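Local coordinates for pyoverdine synthetase F (Pseudomonas aeruginosa PAO1, PDB 6CUL), which is an alpha/beta protein of the pyoverdine synthetase system, built round a mixed seven-stranded sheet with Rossmann-like features, at residues V24-E29 against R252-N257; T47-A52 against A263-L268. One frame throughout, in Å; residues are numbered along the deposited sequence.

Interaction 1 of 2, residues V24-E29 against R252-N257; sequences VPYKGE and RWNNFN
Tyr-26 carries the contact from the hairpin side and meets Trp-253 and Asn-254 on the helix. The aromatic part joins Tyr-26 to Trp-253. CE3 of Trp-253 sits over one face of the phenol ring, 4.2 Å from Tyr-26 CE1. The planes of the two six-membered rings are oblique, 40° apart, with centroids separated by 5.1 Å. Tyr-26 has CG anti to the backbone N (chi1 175°), which sends the ring from the strand to the helix.

The polar part is at the phenol end. Asn-254 ND2 gives a weak, bent hydrogen bond of 3.3 Å to Tyr-26 OH. ND2 lies at the phenol edge, in the ring plane, while the amide is turned 78° from that plane. OD1 of Asn-254 is 2.9 Å from Tyr-26 OH.

Tyr-26 is the first residue of a type I' turn to Glu-29, closed by backbone bonds in both directions. On the helix, Asn-257 ND2 lies over the centre of the Trp-253 ring and donates to Trp-253 O at 3.0 Å, almost straight. The indole NE1 bonds to Tyr-32 O on strand 29-32.

The arrangement is a two-stranded antiparallel beta hairpin, strands 23-26 and 29-32, laid against helix 248-271. Its chemistry implies a mostly aromatic contact at the surface, with one weak polar bond at the phenol.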
# COMPACT_ATOMS: atom_id res chain seq x y z
N VAL A 24 -7.02 16.84 2.33
CA VAL A 24 -7.28 17.07 0.96
C VAL A 24 -8.65 17.63 0.77
O VAL A 24 -9.52 17.33 1.53
CB VAL A 24 -7.13 15.83 0.10
CG1 VAL A 24 -5.71 15.34 0.06
CG2 VAL A 24 -8.11 14.77 0.53
N PRO A 25 -8.82 18.53 -0.16
CA PRO A 25 -10.14 19.04 -0.43
C PRO A 25 -11.01 17.90 -1.02
O PRO A 25 -10.63 17.23 -1.91
CB PRO A 25 -9.86 20.13 -1.43
CG PRO A 25 -8.50 19.91 -1.93
CD PRO A 25 -7.79 19.34 -0.79
N TYR A 26 -12.21 17.76 -0.48
CA TYR A 26 -13.16 16.72 -0.79
C TYR A 26 -14.54 17.30 -0.68
O TYR A 26 -14.74 18.16 0.12
CB TYR A 26 -12.99 15.62 0.27
CG TYR A 26 -13.97 14.52 0.20
CD1 TYR A 26 -13.75 13.44 -0.61
CD2 TYR A 26 -15.11 14.56 0.91
CE1 TYR A 26 -14.66 12.45 -0.72
CE2 TYR A 26 -16.01 13.58 0.81
CZ TYR A 26 -15.78 12.53 -0.01
OH TYR A 26 -16.66 11.57 -0.07
N LYS A 27 -15.44 17.01 -1.63
CA LYS A 27 -16.82 17.45 -1.54
C LYS A 27 -17.01 18.96 -1.27
O LYS A 27 -17.94 19.35 -0.56
CB LYS A 27 -17.38 16.81 -0.31
CG LYS A 27 -18.30 15.68 -0.51
CD LYS A 27 -18.69 15.19 0.87
CE LYS A 27 -19.97 15.79 1.38
NZ LYS A 27 -20.11 15.34 2.77
N GLY A 28 -16.19 19.81 -1.82
CA GLY A 28 -16.29 21.20 -1.49
C GLY A 28 -15.60 21.62 -0.20
O GLY A 28 -15.56 22.77 0.09
N GLU A 29 -15.12 20.71 0.63
CA GLU A 29 -14.33 21.11 1.79
C GLU A 29 -13.10 20.29 1.99
O GLU A 29 -12.42 20.22 1.09
CB GLU A 29 -15.11 21.38 3.04
CG GLU A 29 -14.87 22.83 3.41
CD GLU A 29 -13.46 23.28 3.09
OE1 GLU A 29 -12.56 23.04 3.88
OE2 GLU A 29 -13.24 23.89 2.06
N ARG A 252 -9.80 8.14 -4.12
CA ARG A 252 -8.83 7.50 -3.27
C ARG A 252 -9.28 7.47 -1.85
O ARG A 252 -9.21 6.48 -1.27
CB ARG A 252 -7.49 8.24 -3.29
CG ARG A 252 -6.65 8.05 -4.53
CD ARG A 252 -5.16 8.41 -4.40
NE ARG A 252 -4.82 9.47 -3.53
CZ ARG A 252 -4.18 10.54 -3.90
NH1 ARG A 252 -3.80 10.70 -5.10
NH2 ARG A 252 -3.92 11.42 -3.01
N TRP A 253 -9.73 8.59 -1.34
CA TRP A 253 -10.22 8.67 -0.00
C TRP A 253 -11.43 7.74 0.15
O TRP A 253 -11.39 6.92 0.92
CB TRP A 253 -10.58 10.14 0.32
CG TRP A 253 -10.76 10.48 1.75
CD1 TRP A 253 -9.86 10.98 2.59
CD2 TRP A 253 -11.94 10.33 2.50
NE1 TRP A 253 -10.37 11.15 3.79
CE2 TRP A 253 -11.67 10.76 3.77
CE3 TRP A 253 -13.22 9.87 2.21
CZ2 TRP A 253 -12.62 10.73 4.76
CZ3 TRP A 253 -14.12 9.83 3.16
CH2 TRP A 253 -13.84 10.26 4.44
N ASN A 254 -12.41 7.81 -0.68
CA ASN A 254 -13.50 6.94 -0.50
C ASN A 254 -13.19 5.44 -0.57
O ASN A 254 -13.70 4.69 0.19
CB ASN A 254 -14.54 7.28 -1.50
CG ASN A 254 -15.22 8.56 -1.18
OD1 ASN A 254 -15.05 9.11 -0.16
ND2 ASN A 254 -15.99 9.01 -2.08
N ASN A 255 -12.39 5.00 -1.50
CA ASN A 255 -12.01 3.63 -1.54
C ASN A 255 -11.16 3.28 -0.30
O ASN A 255 -11.29 2.24 0.20
CB ASN A 255 -11.34 3.25 -2.83
CG ASN A 255 -11.47 1.80 -3.12
OD1 ASN A 255 -12.51 1.23 -2.99
ND2 ASN A 255 -10.39 1.19 -3.49
N PHE A 256 -10.29 4.17 0.13
CA PHE A 256 -9.54 3.96 1.33
C PHE A 256 -10.50 3.88 2.47
O PHE A 256 -10.34 3.05 3.26
CB PHE A 256 -8.70 5.13 1.73
CG PHE A 256 -7.28 5.05 1.35
CD1 PHE A 256 -6.86 4.28 0.34
CD2 PHE A 256 -6.37 5.89 1.97
CE1 PHE A 256 -5.53 4.29 -0.01
CE2 PHE A 256 -5.07 5.91 1.62
CZ PHE A 256 -4.65 5.11 0.65
N ASN A 257 -11.47 4.79 2.58
CA ASN A 257 -12.46 4.76 3.64
C ASN A 257 -13.68 3.78 3.44
O ASN A 257 -14.16 3.25 4.37
CB ASN A 257 -12.79 6.19 4.11
CG ASN A 257 -11.54 6.99 4.65
OD1 ASN A 257 -11.36 7.16 5.82
ND2 ASN A 257 -10.77 7.48 3.80

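Interaction 2 of 2, residues T47-A52 against A263-L268; sequences TALGDA and ALHEGL
His-265 has the flat side chain of this contact, and Leu-49 reaches it at the root of the imidazole. Leu-49 CD2 stands 4.1 Å from His-265 CG and approaches the ring obliquely. The same methyl lies 4.0 Å from His-265 CB, so it touches the base of the side chain and not the ring nitrogens. The two side chains cross at about a right angle. The His-265 side chain also touches Ala-43 of helix 36-46.

The other methyl of Leu-49 meets the next turn of the helix. CD1 packs against Leu-268 CB at 3.5 Å. It also lies 3.9 Å from the backbone His-265 O. The branched end of Leu-49 thus divides its contacts: CD2 meets the base of His-265, while CD1 meets Leu-268 and also the His-265 carbonyl oxygen. Leu-49 has CG anti to the backbone N (chi1 -178°), which carries both methyls across to that helix. No hydrogen bond crosses the contact.

Residues 49-52 form a short helix with few firm backbone bonds. Thr-47 OG1 accepts a weak capping bond of 3.4 Å from Leu-49 N, and it also bonds to Ala-43 O at the end of helix 36-46. Thr-47 thus links the first turn of the short helix, weakly, to helix 36-46. Leu-49 itself also touches Ala-43, and Leu-268 touches Leu-40.

On the sheet side, Leu-268 and Leu-264 both rest on Phe-221 of strand 216-223. Tyr-53 OH bonds to Leu-268 O. The arrangement is that of an alpha/beta fold with helices layered on a mixed sheet: helix 248-271 packs on the sheet, and the short helix and helix 36-46 pack against it through mainly apolar contacts.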
# COMPACT_ATOMS: atom_id res chain seq x y z
N THR A 47 -9.66 -2.38 18.57
CA THR A 47 -10.47 -3.52 18.27
C THR A 47 -9.82 -4.82 18.60
O THR A 47 -8.71 -4.89 18.87
CB THR A 47 -10.85 -3.53 16.80
OG1 THR A 47 -9.71 -3.80 16.01
CG2 THR A 47 -11.42 -2.27 16.37
N ALA A 48 -10.58 -5.88 18.55
CA ALA A 48 -10.07 -7.22 18.71
C ALA A 48 -8.95 -7.64 17.71
O ALA A 48 -8.24 -8.54 18.02
CB ALA A 48 -11.20 -8.22 18.70
N LEU A 49 -8.80 -6.99 16.56
CA LEU A 49 -7.76 -7.26 15.62
C LEU A 49 -6.45 -7.14 16.32
O LEU A 49 -5.51 -7.83 16.00
CB LEU A 49 -7.86 -6.29 14.41
CG LEU A 49 -6.86 -6.43 13.22
CD1 LEU A 49 -7.08 -7.73 12.41
CD2 LEU A 49 -6.88 -5.26 12.26
N GLY A 50 -6.41 -6.21 17.27
CA GLY A 50 -5.27 -6.05 18.08
C GLY A 50 -5.03 -7.30 18.87
O GLY A 50 -3.91 -7.67 19.01
N ASP A 51 -6.06 -7.98 19.33
CA ASP A 51 -5.86 -9.21 20.05
C ASP A 51 -5.13 -10.29 19.23
O ASP A 51 -4.58 -11.14 19.82
CB ASP A 51 -7.18 -9.79 20.57
CG ASP A 51 -7.81 -8.97 21.60
OD1 ASP A 51 -7.13 -8.17 22.18
OD2 ASP A 51 -8.96 -9.11 21.84
N ALA A 52 -5.22 -10.26 17.93
CA ALA A 52 -4.60 -11.25 17.08
C ALA A 52 -3.21 -11.01 16.53
O ALA A 52 -2.63 -11.95 16.09
CB ALA A 52 -5.50 -11.55 15.89
N ALA A 263 -11.26 -4.01 4.03
CA ALA A 263 -10.72 -5.20 3.52
C ALA A 263 -9.46 -5.60 4.24
O ALA A 263 -9.30 -6.72 4.51
CB ALA A 263 -10.50 -5.10 2.02
N LEU A 264 -8.57 -4.68 4.52
CA LEU A 264 -7.41 -5.06 5.19
C LEU A 264 -7.70 -5.60 6.58
O LEU A 264 -7.12 -6.53 6.94
CB LEU A 264 -6.42 -3.91 5.24
CG LEU A 264 -5.30 -3.94 6.24
CD1 LEU A 264 -4.26 -4.97 5.94
CD2 LEU A 264 -4.78 -2.56 6.41
N HIS A 265 -8.55 -4.97 7.35
CA HIS A 265 -8.89 -5.51 8.65
C HIS A 265 -9.69 -6.83 8.64
O HIS A 265 -9.32 -7.74 9.26
CB HIS A 265 -9.59 -4.48 9.49
CG HIS A 265 -8.98 -3.11 9.42
ND1 HIS A 265 -9.64 -1.99 9.81
CD2 HIS A 265 -7.81 -2.69 8.90
CE1 HIS A 265 -8.90 -0.94 9.57
NE2 HIS A 265 -7.79 -1.34 9.01
N GLU A 266 -10.73 -6.92 7.86
CA GLU A 266 -11.45 -8.15 7.77
C GLU A 266 -10.57 -9.25 7.24
O GLU A 266 -10.66 -10.29 7.73
CB GLU A 266 -12.67 -8.05 6.91
CG GLU A 266 -13.89 -7.47 7.58
CD GLU A 266 -15.12 -7.58 6.74
OE1 GLU A 266 -15.13 -7.23 5.57
OE2 GLU A 266 -16.09 -8.05 7.28
N GLY A 267 -9.73 -8.95 6.27
CA GLY A 267 -8.82 -9.92 5.77
C GLY A 267 -7.84 -10.40 6.83
O GLY A 267 -7.61 -11.54 6.89
N LEU A 268 -7.26 -9.53 7.64
CA LEU A 268 -6.40 -9.96 8.70
C LEU A 268 -7.19 -10.82 9.74
O LEU A 268 -6.78 -11.87 10.06
CB LEU A 268 -5.66 -8.78 9.36
CG LEU A 268 -4.54 -8.01 8.64
CD1 LEU A 268 -4.08 -6.76 9.36
CD2 LEU A 268 -3.33 -8.80 8.24

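Overall arrangement
Both contacts use helix 248-271, one nearer its start and one nearer its end. Their centres lie 24 Å apart, and their nearest atoms are about 7 Å apart, without touching. Interaction 1 is a surface contact: a two-stranded hairpin meets the helix through aromatic rings and an amide. Interaction 2 is buried: a short helix meets the same helix through mainly apolar contacts, a leucine against another leucine and the base of a histidine, with no hydrogen bond across. The chemistry follows the place. Polar groups take part where the hairpin lies at the surface, and methyl groups do most of the work where the helix rests on the central sheet. In each case an early part of the chain meets the last helix.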